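Local coordinates for protein putative pyridoxal phosphate-dependent transferase (Clostridium difficile, PDB 4DQ6) that binds pyridoxal-5'-phosphate and, as a member of the class I and II aminotransferase family, is probably a PLP-dependent enzyme with that family's two-domain fold, at residues I117-Q120 against P126-S129; L143-N148 against S365-I370; G149-D154 against L327-F332; N172-N175 against V180-K183; H174-R179 against N358-G363. All coordinates share one frame; numbering follows the deposited sequence.

Interaction 1 (I117-Q120 against P126-S129); sequences IMIQ and PFNS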
# COMPACT_ATOMS: atom_id res chain seq x y z
N ILE A 117 -6.56 -22.31 -12.42
CA ILE A 117 -6.32 -22.12 -10.99
C ILE A 117 -7.59 -22.59 -10.30
O ILE A 117 -8.71 -22.18 -10.67
CB ILE A 117 -6.04 -20.64 -10.67
CG1 ILE A 117 -4.75 -20.15 -11.38
CG2 ILE A 117 -5.98 -20.48 -9.15
CD1 ILE A 117 -4.42 -18.68 -11.19
N MET A 118 -7.40 -23.42 -9.28
CA MET A 118 -8.48 -24.06 -8.59
C MET A 118 -8.72 -23.45 -7.24
O MET A 118 -7.75 -23.12 -6.50
CB MET A 118 -8.20 -25.57 -8.45
CG MET A 118 -9.28 -26.34 -7.75
SD MET A 118 -9.07 -28.13 -7.58
CE MET A 118 -9.41 -28.70 -9.23
N ILE A 119 -10.01 -23.23 -6.95
CA ILE A 119 -10.46 -22.79 -5.58
C ILE A 119 -11.59 -23.69 -5.09
O ILE A 119 -12.13 -24.50 -5.88
CB ILE A 119 -10.91 -21.31 -5.52
CG1 ILE A 119 -12.22 -21.08 -6.24
CG2 ILE A 119 -9.79 -20.34 -5.97
CD1 ILE A 119 -12.77 -19.66 -6.09
N GLN A 120 -11.95 -23.66 -3.80
CA GLN A 120 -13.09 -24.40 -3.25
C GLN A 120 -14.16 -23.44 -2.74
O GLN A 120 -13.91 -22.66 -1.80
CB GLN A 120 -12.65 -25.28 -2.09
CG GLN A 120 -11.51 -26.23 -2.39
CD GLN A 120 -10.94 -26.92 -1.18
OE1 GLN A 120 -10.40 -26.29 -0.27
NE2 GLN A 120 -11.06 -28.24 -1.15
N PRO A 126 -12.96 -12.61 -3.08
CA PRO A 126 -11.78 -12.21 -3.86
C PRO A 126 -10.99 -13.35 -4.42
O PRO A 126 -10.22 -13.13 -5.39
CB PRO A 126 -10.98 -11.40 -2.87
CG PRO A 126 -12.07 -10.74 -2.09
CD PRO A 126 -13.02 -11.85 -1.81
N PHE A 127 -11.12 -14.56 -3.88
CA PHE A 127 -10.48 -15.76 -4.49
C PHE A 127 -10.93 -15.99 -5.95
O PHE A 127 -10.12 -16.35 -6.82
CB PHE A 127 -10.83 -17.02 -3.71
CG PHE A 127 -9.93 -17.32 -2.53
CD1 PHE A 127 -9.32 -16.35 -1.80
CD2 PHE A 127 -9.76 -18.66 -2.20
CE1 PHE A 127 -8.51 -16.72 -0.72
CE2 PHE A 127 -8.95 -19.05 -1.16
CZ PHE A 127 -8.37 -18.07 -0.38
N ASN A 128 -12.20 -15.82 -6.19
CA ASN A 128 -12.79 -15.94 -7.50
C ASN A 128 -12.34 -14.78 -8.39
O ASN A 128 -11.81 -14.97 -9.50
CB ASN A 128 -14.33 -16.07 -7.30
CG ASN A 128 -15.11 -16.31 -8.59
OD1 ASN A 128 -14.98 -15.54 -9.50
ND2 ASN A 128 -16.01 -17.34 -8.60
N SER A 129 -12.55 -13.55 -7.93
CA SER A 129 -12.25 -12.42 -8.76
C SER A 129 -10.78 -12.25 -9.05
O SER A 129 -10.42 -11.75 -10.12
CB SER A 129 -12.85 -11.15 -8.20
OG SER A 129 -12.47 -10.94 -6.91
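The F127 phenyl ring meets I119 CG2, which approaches obliquely and lies 4.1 Å from F127 CD2; the F127 side chain also touches I169 on strand 165-171. The other flat group, the N128 amide, is turned to polar partners beyond the contact, OD1 to K132 NZ and ND2 to E121 OE2, while its CB packs against I119. This is the strand-to-helix step of a beta-alpha-beta unit in the main sheet of a PLP-dependent enzyme: strand 116-119, helix 126-133, strand 137-140. Both branches of I119 pack on the first turn of the helix. A chi1 of 71° swings CD1 out over the F127-N128 backbone, 4.0 Å from F127 CB and 3.9 Å from N128 N. On the I119 side only the methyls CG2 and CD1 come close; they meet F127 CB, CD2 and O and N128 N and CB. I119 CG2 lies 4.1 Å from F127 O, a carbonyl buried here that has no hydrogen-bonding partner in the model.

Interaction 2 (L143-N148 against S365-I370); sequences LQKLEN and SGYQRI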
# COMPACT_ATOMS: atom_id res chain seq x y z
N LEU A 143 -16.71 -27.32 -2.00
CA LEU A 143 -16.73 -28.15 -0.78
C LEU A 143 -17.98 -29.05 -0.80
O LEU A 143 -19.00 -28.72 -1.40
CB LEU A 143 -16.70 -27.30 0.47
CG LEU A 143 -15.49 -26.39 0.65
CD1 LEU A 143 -15.72 -25.57 1.91
CD2 LEU A 143 -14.20 -27.13 0.75
N GLN A 144 -17.88 -30.21 -0.16
CA GLN A 144 -19.02 -31.13 -0.01
C GLN A 144 -19.69 -30.78 1.33
O GLN A 144 -19.04 -30.84 2.39
CB GLN A 144 -18.58 -32.61 -0.05
CG GLN A 144 -19.66 -33.65 0.22
CD GLN A 144 -19.13 -35.10 0.03
OE1 GLN A 144 -17.92 -35.34 -0.07
NE2 GLN A 144 -20.05 -36.07 -0.06
N LYS A 145 -20.97 -30.43 1.28
CA LYS A 145 -21.78 -30.32 2.48
C LYS A 145 -22.35 -31.70 2.77
O LYS A 145 -23.12 -32.24 1.95
CB LYS A 145 -22.91 -29.32 2.37
CG LYS A 145 -23.55 -29.09 3.73
CD LYS A 145 -24.65 -28.07 3.61
CE LYS A 145 -25.28 -27.79 4.95
NZ LYS A 145 -26.43 -26.86 4.72
N LEU A 146 -21.95 -32.30 3.87
CA LEU A 146 -22.38 -33.64 4.24
C LEU A 146 -23.81 -33.60 4.78
O LEU A 146 -24.31 -32.55 5.11
CB LEU A 146 -21.44 -34.21 5.32
CG LEU A 146 -20.00 -34.42 4.93
CD1 LEU A 146 -19.18 -34.80 6.17
CD2 LEU A 146 -19.90 -35.41 3.77
N GLU A 147 -24.45 -34.75 4.76
CA GLU A 147 -25.80 -34.84 5.28
C GLU A 147 -25.87 -34.55 6.76
O GLU A 147 -26.96 -34.34 7.30
CB GLU A 147 -26.40 -36.21 5.04
CG GLU A 147 -26.53 -36.70 3.59
CD GLU A 147 -27.05 -35.69 2.63
OE1 GLU A 147 -28.00 -34.92 3.00
OE2 GLU A 147 -26.51 -35.68 1.48
N ASN A 148 -24.73 -34.56 7.46
CA ASN A 148 -24.71 -34.08 8.84
C ASN A 148 -24.59 -32.58 9.01
O ASN A 148 -24.57 -32.11 10.14
CB ASN A 148 -23.66 -34.89 9.61
CG ASN A 148 -22.23 -34.50 9.25
OD1 ASN A 148 -22.02 -33.48 8.60
ND2 ASN A 148 -21.27 -35.29 9.68
N SER A 365 -25.85 -20.20 -1.83
CA SER A 365 -27.27 -19.85 -1.91
C SER A 365 -28.01 -20.25 -0.63
O SER A 365 -27.81 -21.34 -0.12
CB SER A 365 -27.92 -20.53 -3.11
OG SER A 365 -29.23 -20.01 -3.22
N GLY A 366 -28.84 -19.36 -0.11
CA GLY A 366 -29.64 -19.66 1.05
C GLY A 366 -28.94 -19.32 2.37
O GLY A 366 -29.60 -19.32 3.41
N TYR A 367 -27.64 -19.00 2.33
CA TYR A 367 -26.89 -18.68 3.54
C TYR A 367 -26.70 -17.18 3.68
O TYR A 367 -26.80 -16.44 2.73
CB TYR A 367 -25.49 -19.33 3.45
CG TYR A 367 -25.49 -20.77 3.85
CD1 TYR A 367 -25.71 -21.76 2.92
CD2 TYR A 367 -25.18 -21.15 5.16
CE1 TYR A 367 -25.70 -23.09 3.29
CE2 TYR A 367 -25.17 -22.50 5.52
CZ TYR A 367 -25.40 -23.43 4.60
OH TYR A 367 -25.31 -24.76 5.02
N GLN A 368 -26.39 -16.76 4.91
CA GLN A 368 -25.86 -15.43 5.21
C GLN A 368 -24.73 -15.60 6.20
O GLN A 368 -24.77 -16.47 7.07
CB GLN A 368 -26.92 -14.53 5.89
CG GLN A 368 -28.19 -14.38 5.08
CD GLN A 368 -28.08 -13.34 3.96
OE1 GLN A 368 -27.46 -12.29 4.18
NE2 GLN A 368 -28.77 -13.58 2.82
N ARG A 369 -23.72 -14.75 6.06
CA ARG A 369 -22.60 -14.65 6.99
C ARG A 369 -22.69 -13.46 7.94
O ARG A 369 -22.91 -12.33 7.53
CB ARG A 369 -21.29 -14.61 6.20
CG ARG A 369 -20.07 -15.00 6.98
CD ARG A 369 -18.78 -14.53 6.33
NE ARG A 369 -18.61 -13.07 6.34
CZ ARG A 369 -17.62 -12.44 5.75
NH1 ARG A 369 -16.69 -13.14 5.05
NH2 ARG A 369 -17.52 -11.13 5.84
N ILE A 370 -22.52 -13.80 9.21
CA ILE A 370 -22.70 -12.87 10.32
C ILE A 370 -21.38 -12.70 11.09
O ILE A 370 -20.78 -13.67 11.55
CB ILE A 370 -23.79 -13.30 11.28
CG1 ILE A 370 -25.06 -13.74 10.53
CG2 ILE A 370 -24.12 -12.15 12.21
CD1 ILE A 370 -26.19 -14.28 11.38
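K145 sends its whole side chain across to the hydroxyl of Y367. From CB the chain leaves with CG anti to the backbone N (chi1 -170°) and stays extended through every further torsion, so that the last three atoms close in on one oxygen: CD is 3.7 Å, CE 3.0 Å and NZ 2.4 Å from Y367 OH. The hydrogen bond that NZ would donate in this final step is unusually short, and its detail is doubtful. The tyrosine comes from the opposite direction, and NZ stands at the edge of its ring, near the ring plane. A second, weak partner is D331 OD2, a long ion pair that would probably help balance the lysine's charge. Y151 touches both K145 and Y367, and the Y367 ring is stacked on W329, which helps to fix its tilt. The lysine is exposed while Y367 is buried, so the bond lies at the border of the packed region. It joins the two-stranded hairpin 144-145/151-152 to strand 367-371 of the antiparallel C-terminal sheet, the small-domain sheet of the PLP-dependent aminotransferase fold.

Interaction 3 (G149-D154 against L327-F332); sequences GNYIMD and LLWVDF
Y151 and W329 meet through a single polar bond backed by aromatic packing. The hydrogen bond runs from W329 NE1 to Y151 OH at 3.1 Å and is nearly straight, with an angle of 164° at the hydrogen. The hydroxyl oxygen lies at the edge of the indole and in its plane, as suits the N-H direction. W329 thereby satisfies its buried indole nitrogen, and Y151 OH acts as the acceptor. The aromatic contact is of a different kind: the tyrosine ring and the five-membered ring of the indole have centroids 5.6 Å apart and planes inclined at 56°. Apolar packing brings Y151 CE1 to 3.8 Å from W329 CD1, beside the polar pair. The indole reaches this place because its CG is anti to the backbone N (chi1 -175°), which sends it off the strand toward the hairpin. Among the neighbours, Y367 stacks on the indole, P176 touches W329, and V177 touches both W329 and Y151, while the backbone O of Y151 accepts a bond from R179 NH2. The contact fastens the short hairpin strand 151-152 to strand 327-331, in the antiparallel sheet shared with strand 367-371. The pair links the 144-145/151-152 hairpin to the C-terminal antiparallel sheet of a fold-type-I PLP-dependent protein.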
# COMPACT_ATOMS: atom_id res chain seq x y z
N GLY A 149 -24.51 -31.80 7.92
CA GLY A 149 -24.44 -30.37 7.95
C GLY A 149 -23.04 -29.76 7.94
O GLY A 149 -22.88 -28.54 7.75
N ASN A 150 -22.03 -30.62 7.99
CA ASN A 150 -20.62 -30.17 8.06
C ASN A 150 -20.02 -30.10 6.69
O ASN A 150 -20.52 -30.80 5.80
CB ASN A 150 -19.80 -31.12 8.91
CG ASN A 150 -20.31 -31.18 10.35
OD1 ASN A 150 -21.15 -30.34 10.73
ND2 ASN A 150 -19.95 -32.24 11.10
N TYR A 151 -18.98 -29.28 6.50
CA TYR A 151 -18.29 -29.22 5.23
C TYR A 151 -16.98 -29.99 5.26
O TYR A 151 -16.21 -29.94 6.21
CB TYR A 151 -17.97 -27.78 4.82
CG TYR A 151 -19.17 -26.95 4.46
CD1 TYR A 151 -19.91 -26.31 5.45
CD2 TYR A 151 -19.67 -26.92 3.14
CE1 TYR A 151 -21.01 -25.54 5.14
CE2 TYR A 151 -20.78 -26.15 2.79
CZ TYR A 151 -21.45 -25.44 3.85
OH TYR A 151 -22.54 -24.71 3.45
N ILE A 152 -16.68 -30.66 4.15
CA ILE A 152 -15.37 -31.26 3.90
C ILE A 152 -14.94 -30.94 2.47
O ILE A 152 -15.73 -30.50 1.64
CB ILE A 152 -15.35 -32.81 4.17
CG1 ILE A 152 -16.23 -33.60 3.20
CG2 ILE A 152 -15.61 -32.99 5.71
CD1 ILE A 152 -15.99 -35.12 3.25
N MET A 153 -13.66 -31.11 2.24
CA MET A 153 -13.16 -31.12 0.83
C MET A 153 -13.71 -32.26 -0.01
O MET A 153 -13.90 -33.41 0.46
CB MET A 153 -11.66 -31.13 0.85
CG MET A 153 -11.03 -29.99 1.67
SD MET A 153 -9.26 -29.90 1.34
CE MET A 153 -8.81 -28.56 2.45
N ASP A 154 -13.99 -31.97 -1.29
CA ASP A 154 -14.44 -33.00 -2.20
C ASP A 154 -13.24 -33.52 -2.99
O ASP A 154 -12.95 -33.05 -4.08
CB ASP A 154 -15.55 -32.49 -3.10
CG ASP A 154 -16.21 -33.60 -3.90
OD1 ASP A 154 -15.59 -34.69 -4.06
OD2 ASP A 154 -17.38 -33.41 -4.36
N LEU A 327 -16.76 -15.53 12.19
CA LEU A 327 -17.80 -15.39 11.20
C LEU A 327 -18.74 -16.59 11.32
O LEU A 327 -18.26 -17.73 11.32
CB LEU A 327 -17.18 -15.29 9.79
CG LEU A 327 -16.20 -14.12 9.63
CD1 LEU A 327 -15.38 -14.29 8.31
CD2 LEU A 327 -16.84 -12.74 9.69
N LEU A 328 -20.02 -16.33 11.37
CA LEU A 328 -21.04 -17.35 11.56
C LEU A 328 -21.78 -17.55 10.23
O LEU A 328 -22.14 -16.58 9.56
CB LEU A 328 -22.06 -16.88 12.63
CG LEU A 328 -22.94 -17.97 13.24
CD1 LEU A 328 -22.15 -18.96 14.11
CD2 LEU A 328 -24.04 -17.27 14.09
N TRP A 329 -21.98 -18.80 9.83
CA TRP A 329 -22.54 -19.17 8.55
C TRP A 329 -23.87 -19.81 8.78
O TRP A 329 -23.95 -20.94 9.30
CB TRP A 329 -21.57 -20.12 7.89
CG TRP A 329 -21.84 -20.60 6.46
CD1 TRP A 329 -21.93 -21.93 5.97
CD2 TRP A 329 -21.89 -19.77 5.26
NE1 TRP A 329 -22.07 -21.89 4.68
CE2 TRP A 329 -22.05 -20.66 4.17
CE3 TRP A 329 -21.90 -18.40 5.02
CZ2 TRP A 329 -22.18 -20.21 2.86
CZ3 TRP A 329 -21.97 -17.93 3.73
CH2 TRP A 329 -22.15 -18.84 2.65
N VAL A 330 -24.94 -19.07 8.45
CA VAL A 330 -26.28 -19.46 8.87
C VAL A 330 -27.16 -19.73 7.64
O VAL A 330 -27.21 -18.93 6.73
CB VAL A 330 -26.94 -18.34 9.71
CG1 VAL A 330 -28.36 -18.72 10.13
CG2 VAL A 330 -26.09 -17.96 10.92
N ASP A 331 -27.78 -20.91 7.62
CA ASP A 331 -28.62 -21.35 6.54
C ASP A 331 -30.07 -20.89 6.81
O ASP A 331 -30.67 -21.30 7.79
CB ASP A 331 -28.53 -22.86 6.49
CG ASP A 331 -29.36 -23.47 5.39
OD1 ASP A 331 -29.91 -22.75 4.54
OD2 ASP A 331 -29.47 -24.71 5.43
N PHE A 332 -30.57 -20.06 5.90
CA PHE A 332 -31.94 -19.54 5.91
C PHE A 332 -32.86 -20.23 4.91
O PHE A 332 -33.98 -19.80 4.70
CB PHE A 332 -31.93 -18.06 5.55
CG PHE A 332 -31.39 -17.15 6.60
CD1 PHE A 332 -30.07 -17.13 6.93
CD2 PHE A 332 -32.24 -16.22 7.22
CE1 PHE A 332 -29.59 -16.25 7.89
CE2 PHE A 332 -31.80 -15.34 8.17
CZ PHE A 332 -30.43 -15.34 8.50

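Interaction 4 (N172-N175 against V180-K183); sequences NPHN and VWTK. With PLP (pyridoxal-5'-phosphate), chain C.
H174, P173 and N172 each touch the 180-183 segment within the Asn-Pro-His-Asn-Pro-Val-Gly loop between strand 165-171 and helix 183-195, a sequence pattern known from class I and II aminotransferases. The peptide bond before P173 is cis, and the chain turns back so that V180 comes alongside P173. Apolar packing joins P173 CB to V180 CG2 at 4.2 Å. The aromatic contact is between the H174 imidazole and the W181 indole, whose planes stand at 84°; H174 ND1 is 3.7 Å from W181 CZ2, at the indole's edge and near its plane. N172 lies along the other end of that edge, its OD1 3.4 Å from W181 CD1. The polar contacts are indirect. One water donates to N172 OD1 at 3.1 Å and to W181 O at 2.8 Å, bridging the segments. The other polar ends are bonded beyond the two segments: N172 ND2 to I217 O, H174 NE2 to P122 O and W181 NE1 to C171 O. The ligand contact belongs to N175, whose chi1 of 162° points the amide at O3 of pyridoxal-5'-phosphate. Its ND2 donates to that O3 at 2.7 Å, with a bent angle of 142°. The W181 backbone N is buried by the contact and has no hydrogen-bonding partner in the model.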
# COMPACT_ATOMS: atom_id res chain seq x y z
N ASN A 172 -7.43 -21.45 4.81
CA ASN A 172 -7.19 -22.23 6.04
C ASN A 172 -6.84 -21.37 7.19
O ASN A 172 -5.72 -20.95 7.27
CB ASN A 172 -6.04 -23.23 5.66
CG ASN A 172 -5.51 -24.09 6.79
OD1 ASN A 172 -6.28 -24.61 7.53
ND2 ASN A 172 -4.15 -24.33 6.84
N PRO A 173 -7.79 -21.14 8.11
CA PRO A 173 -9.18 -21.59 8.13
C PRO A 173 -10.03 -21.08 6.95
O PRO A 173 -9.72 -20.02 6.37
CB PRO A 173 -9.74 -21.01 9.43
CG PRO A 173 -8.56 -20.70 10.26
CD PRO A 173 -7.44 -20.39 9.34
N HIS A 174 -11.10 -21.79 6.62
CA HIS A 174 -11.89 -21.53 5.46
C HIS A 174 -13.05 -20.59 5.81
O HIS A 174 -14.03 -21.00 6.47
CB HIS A 174 -12.36 -22.83 4.86
CG HIS A 174 -12.96 -22.66 3.53
ND1 HIS A 174 -12.37 -23.15 2.38
CD2 HIS A 174 -14.12 -22.02 3.16
CE1 HIS A 174 -13.17 -22.80 1.34
NE2 HIS A 174 -14.28 -22.20 1.80
N ASN A 175 -12.98 -19.38 5.26
CA ASN A 175 -14.06 -18.38 5.31
C ASN A 175 -14.93 -18.57 4.07
O ASN A 175 -14.41 -18.52 2.96
CB ASN A 175 -13.40 -16.99 5.34
CG ASN A 175 -14.31 -15.87 4.98
OD1 ASN A 175 -15.51 -15.95 5.00
ND2 ASN A 175 -13.68 -14.69 4.70
N VAL A 180 -11.55 -25.43 10.31
CA VAL A 180 -10.15 -25.51 10.63
C VAL A 180 -9.71 -26.91 10.14
O VAL A 180 -10.04 -27.92 10.76
CB VAL A 180 -9.92 -25.28 12.15
CG1 VAL A 180 -8.50 -25.57 12.55
CG2 VAL A 180 -10.30 -23.84 12.52
N TRP A 181 -9.07 -26.99 8.98
CA TRP A 181 -8.76 -28.29 8.42
C TRP A 181 -7.83 -29.07 9.35
O TRP A 181 -6.88 -28.50 9.92
CB TRP A 181 -8.11 -28.11 7.07
CG TRP A 181 -8.95 -27.29 6.08
CD1 TRP A 181 -8.64 -26.03 5.57
CD2 TRP A 181 -10.25 -27.60 5.55
NE1 TRP A 181 -9.60 -25.60 4.74
CE2 TRP A 181 -10.64 -26.46 4.72
CE3 TRP A 181 -11.14 -28.61 5.74
CZ2 TRP A 181 -11.83 -26.46 3.97
CZ3 TRP A 181 -12.34 -28.61 4.98
CH2 TRP A 181 -12.70 -27.52 4.20
N THR A 182 -8.06 -30.39 9.46
CA THR A 182 -7.16 -31.21 10.26
C THR A 182 -5.91 -31.57 9.44
O THR A 182 -5.87 -31.40 8.21
CB THR A 182 -7.83 -32.52 10.70
OG1 THR A 182 -8.07 -33.29 9.51
CG2 THR A 182 -9.18 -32.25 11.41
N LYS A 183 -4.87 -31.96 10.13
CA LYS A 183 -3.63 -32.38 9.46
C LYS A 183 -3.93 -33.41 8.44
O LYS A 183 -3.43 -33.34 7.32
CB LYS A 183 -2.64 -32.86 10.48
CG LYS A 183 -1.35 -33.34 9.84
CD LYS A 183 -0.55 -34.10 10.88
CE LYS A 183 0.23 -33.11 11.71
NZ LYS A 183 1.32 -32.48 10.89
N1 PLP C . -8.18 -13.60 2.96
C2 PLP C . -9.31 -14.02 3.62
C2A PLP C . -9.78 -15.44 3.65
C3 PLP C . -10.13 -13.08 4.36
O3 PLP C . -11.23 -13.48 4.97
C4 PLP C . -9.73 -11.68 4.39
C4A PLP C . -10.58 -10.65 5.09
C5 PLP C . -8.52 -11.32 3.68
C6 PLP C . -7.79 -12.30 2.97
C5A PLP C . -8.08 -9.89 3.73
O4P PLP C . -7.30 -9.71 2.59
P PLP C . -6.46 -8.33 2.53
O1P PLP C . -5.30 -8.56 3.44
O2P PLP C . -6.16 -8.27 0.98
O3P PLP C . -7.45 -7.28 3.12
O HOH W 1 -5.71 -26.01 10.21

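Interaction 5 (H174-R179 against N358-G363); sequences HNPVGR and NSFGIG. With PLP (pyridoxal-5'-phosphate), chain C.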
# COMPACT_ATOMS: atom_id res chain seq x y z
N HIS A 174 -11.10 -21.79 6.62
CA HIS A 174 -11.89 -21.53 5.46
C HIS A 174 -13.05 -20.59 5.81
O HIS A 174 -14.03 -21.00 6.47
CB HIS A 174 -12.36 -22.83 4.86
CG HIS A 174 -12.96 -22.66 3.53
ND1 HIS A 174 -12.37 -23.15 2.38
CD2 HIS A 174 -14.12 -22.02 3.16
CE1 HIS A 174 -13.17 -22.80 1.34
NE2 HIS A 174 -14.28 -22.20 1.80
N ASN A 175 -12.98 -19.38 5.26
CA ASN A 175 -14.06 -18.38 5.31
C ASN A 175 -14.93 -18.57 4.07
O ASN A 175 -14.41 -18.52 2.96
CB ASN A 175 -13.40 -16.99 5.34
CG ASN A 175 -14.31 -15.87 4.98
OD1 ASN A 175 -15.51 -15.95 5.00
ND2 ASN A 175 -13.68 -14.69 4.70
N PRO A 176 -16.25 -18.83 4.21
CA PRO A 176 -17.07 -18.47 5.37
C PRO A 176 -17.54 -19.63 6.23
O PRO A 176 -18.28 -19.38 7.25
CB PRO A 176 -18.29 -17.80 4.69
CG PRO A 176 -18.49 -18.67 3.52
CD PRO A 176 -17.11 -18.89 3.00
N VAL A 177 -17.24 -20.85 5.85
CA VAL A 177 -17.85 -22.01 6.51
C VAL A 177 -17.29 -22.32 7.90
O VAL A 177 -17.89 -23.12 8.63
CB VAL A 177 -17.88 -23.24 5.64
CG1 VAL A 177 -18.51 -22.98 4.27
CG2 VAL A 177 -16.52 -23.91 5.51
N GLY A 178 -16.14 -21.77 8.20
CA GLY A 178 -15.53 -21.84 9.57
C GLY A 178 -14.72 -23.07 9.85
O GLY A 178 -14.44 -23.38 10.98
N ARG A 179 -14.32 -23.81 8.80
CA ARG A 179 -13.52 -25.06 8.93
C ARG A 179 -12.05 -24.76 9.28
O ARG A 179 -11.40 -23.98 8.59
CB ARG A 179 -13.56 -25.98 7.69
CG ARG A 179 -14.81 -26.84 7.51
CD ARG A 179 -15.15 -27.79 8.64
NE ARG A 179 -13.98 -28.40 9.25
CZ ARG A 179 -13.32 -29.46 8.85
NH1 ARG A 179 -12.24 -29.84 9.47
NH2 ARG A 179 -13.73 -30.12 7.77
N ASN A 358 -24.72 -15.98 -1.43
CA ASN A 358 -24.40 -16.25 -2.80
C ASN A 358 -23.16 -15.49 -3.30
O ASN A 358 -22.53 -15.90 -4.29
CB ASN A 358 -25.61 -16.08 -3.73
CG ASN A 358 -26.00 -14.66 -3.94
OD1 ASN A 358 -25.54 -13.74 -3.26
ND2 ASN A 358 -26.90 -14.45 -4.91
N SER A 359 -22.75 -14.44 -2.59
CA SER A 359 -21.53 -13.74 -2.94
C SER A 359 -20.26 -14.60 -2.81
O SER A 359 -19.23 -14.29 -3.39
CB SER A 359 -21.41 -12.48 -2.10
OG SER A 359 -20.99 -12.76 -0.74
N PHE A 360 -20.36 -15.70 -2.05
CA PHE A 360 -19.25 -16.65 -1.87
C PHE A 360 -19.22 -17.77 -2.91
O PHE A 360 -18.37 -18.63 -2.84
CB PHE A 360 -19.29 -17.21 -0.46
CG PHE A 360 -19.22 -16.15 0.62
CD1 PHE A 360 -18.00 -15.64 1.07
CD2 PHE A 360 -20.36 -15.67 1.18
CE1 PHE A 360 -17.93 -14.64 2.06
CE2 PHE A 360 -20.34 -14.65 2.15
CZ PHE A 360 -19.11 -14.16 2.62
N GLY A 361 -20.10 -17.73 -3.90
CA GLY A 361 -20.06 -18.69 -5.00
C GLY A 361 -20.90 -19.92 -4.73
O GLY A 361 -21.93 -19.86 -4.00
N ILE A 362 -20.48 -21.01 -5.36
CA ILE A 362 -21.26 -22.24 -5.36
C ILE A 362 -21.42 -22.71 -3.94
O ILE A 362 -20.45 -22.76 -3.22
CB ILE A 362 -20.56 -23.29 -6.22
CG1 ILE A 362 -20.63 -22.83 -7.68
CG2 ILE A 362 -21.20 -24.66 -6.10
CD1 ILE A 362 -19.65 -23.51 -8.60
N GLY A 363 -22.65 -23.05 -3.54
CA GLY A 363 -22.90 -23.53 -2.21
C GLY A 363 -23.28 -22.42 -1.26
O GLY A 363 -23.63 -22.71 -0.10
N1 PLP C . -8.18 -13.60 2.96
C2 PLP C . -9.31 -14.02 3.62
C2A PLP C . -9.78 -15.44 3.65
C3 PLP C . -10.13 -13.08 4.36
O3 PLP C . -11.23 -13.48 4.97
C4 PLP C . -9.73 -11.68 4.39
C4A PLP C . -10.58 -10.65 5.09
C5 PLP C . -8.52 -11.32 3.68
C6 PLP C . -7.79 -12.30 2.97
C5A PLP C . -8.08 -9.89 3.73
O4P PLP C . -7.30 -9.71 2.59
P PLP C . -6.46 -8.33 2.53
O1P PLP C . -5.30 -8.56 3.44
O2P PLP C . -6.16 -8.27 0.98
O3P PLP C . -7.45 -7.28 3.12
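Beside the pyridoxal-5'-phosphate pocket, N175 and P176 lean on F360, bringing the 172-183 loop against a loop of the C-terminal part of the chain. P176 provides most of the contact. Its CG sits over one face of the F360 ring in a CH-pi contact, 4.1 Å from the centroid and 18° off the ring normal, while its CD lies 3.9 Å from F360 CD1. Over the opposite face, nearer the ring's margin than its middle, S359 OG stands 3.4 Å above the plane; that hydroxyl is hydrogen-bonded to Q356 O. The phenyl is thus sandwiched between the proline and its own neighbour. With chi1 at -58° the F360 ring is aimed at the proline. N175 adds a lighter touch: OD1 is 4.0 Å from F360 CE1, the amide plane turned 60° from the ring. That oxygen is bonded to R369 NH1, and the same amide holds pyridoxal-5'-phosphate through its nitrogen. The peptide bond before P176 is cis, and the turn is closed by G178 N bonding to H174 O at 2.8 Å. The contact is buried against side chains of strands 367-371 and 327-331: R369 touches both F360 and P176, W329 touches P176 and V177, and the F360 backbone is bonded to V123, in the loop that leads to helix 126-133.

From the N terminus, interaction 1 closes a five-residue loop from strand 116-119 to helix 126-133, ahead of everything else. Interactions 2 and 3 then start from the two arms of the 144-145/151-152 hairpin and reach neighbouring strands of the C-terminal sheet, interaction 3 nested inside the large loop that interaction 2 closes. Interaction 4 is a local closure in the loop after strand 165-171, nested within both. Interaction 5 starts from that same loop, sharing H174 and N175 with interaction 4; interaction 5 is nested in interaction 2 but crosses interaction 3. Together they tie the large sheet, the hairpin, the 172-183 loop and the C-terminal sheet.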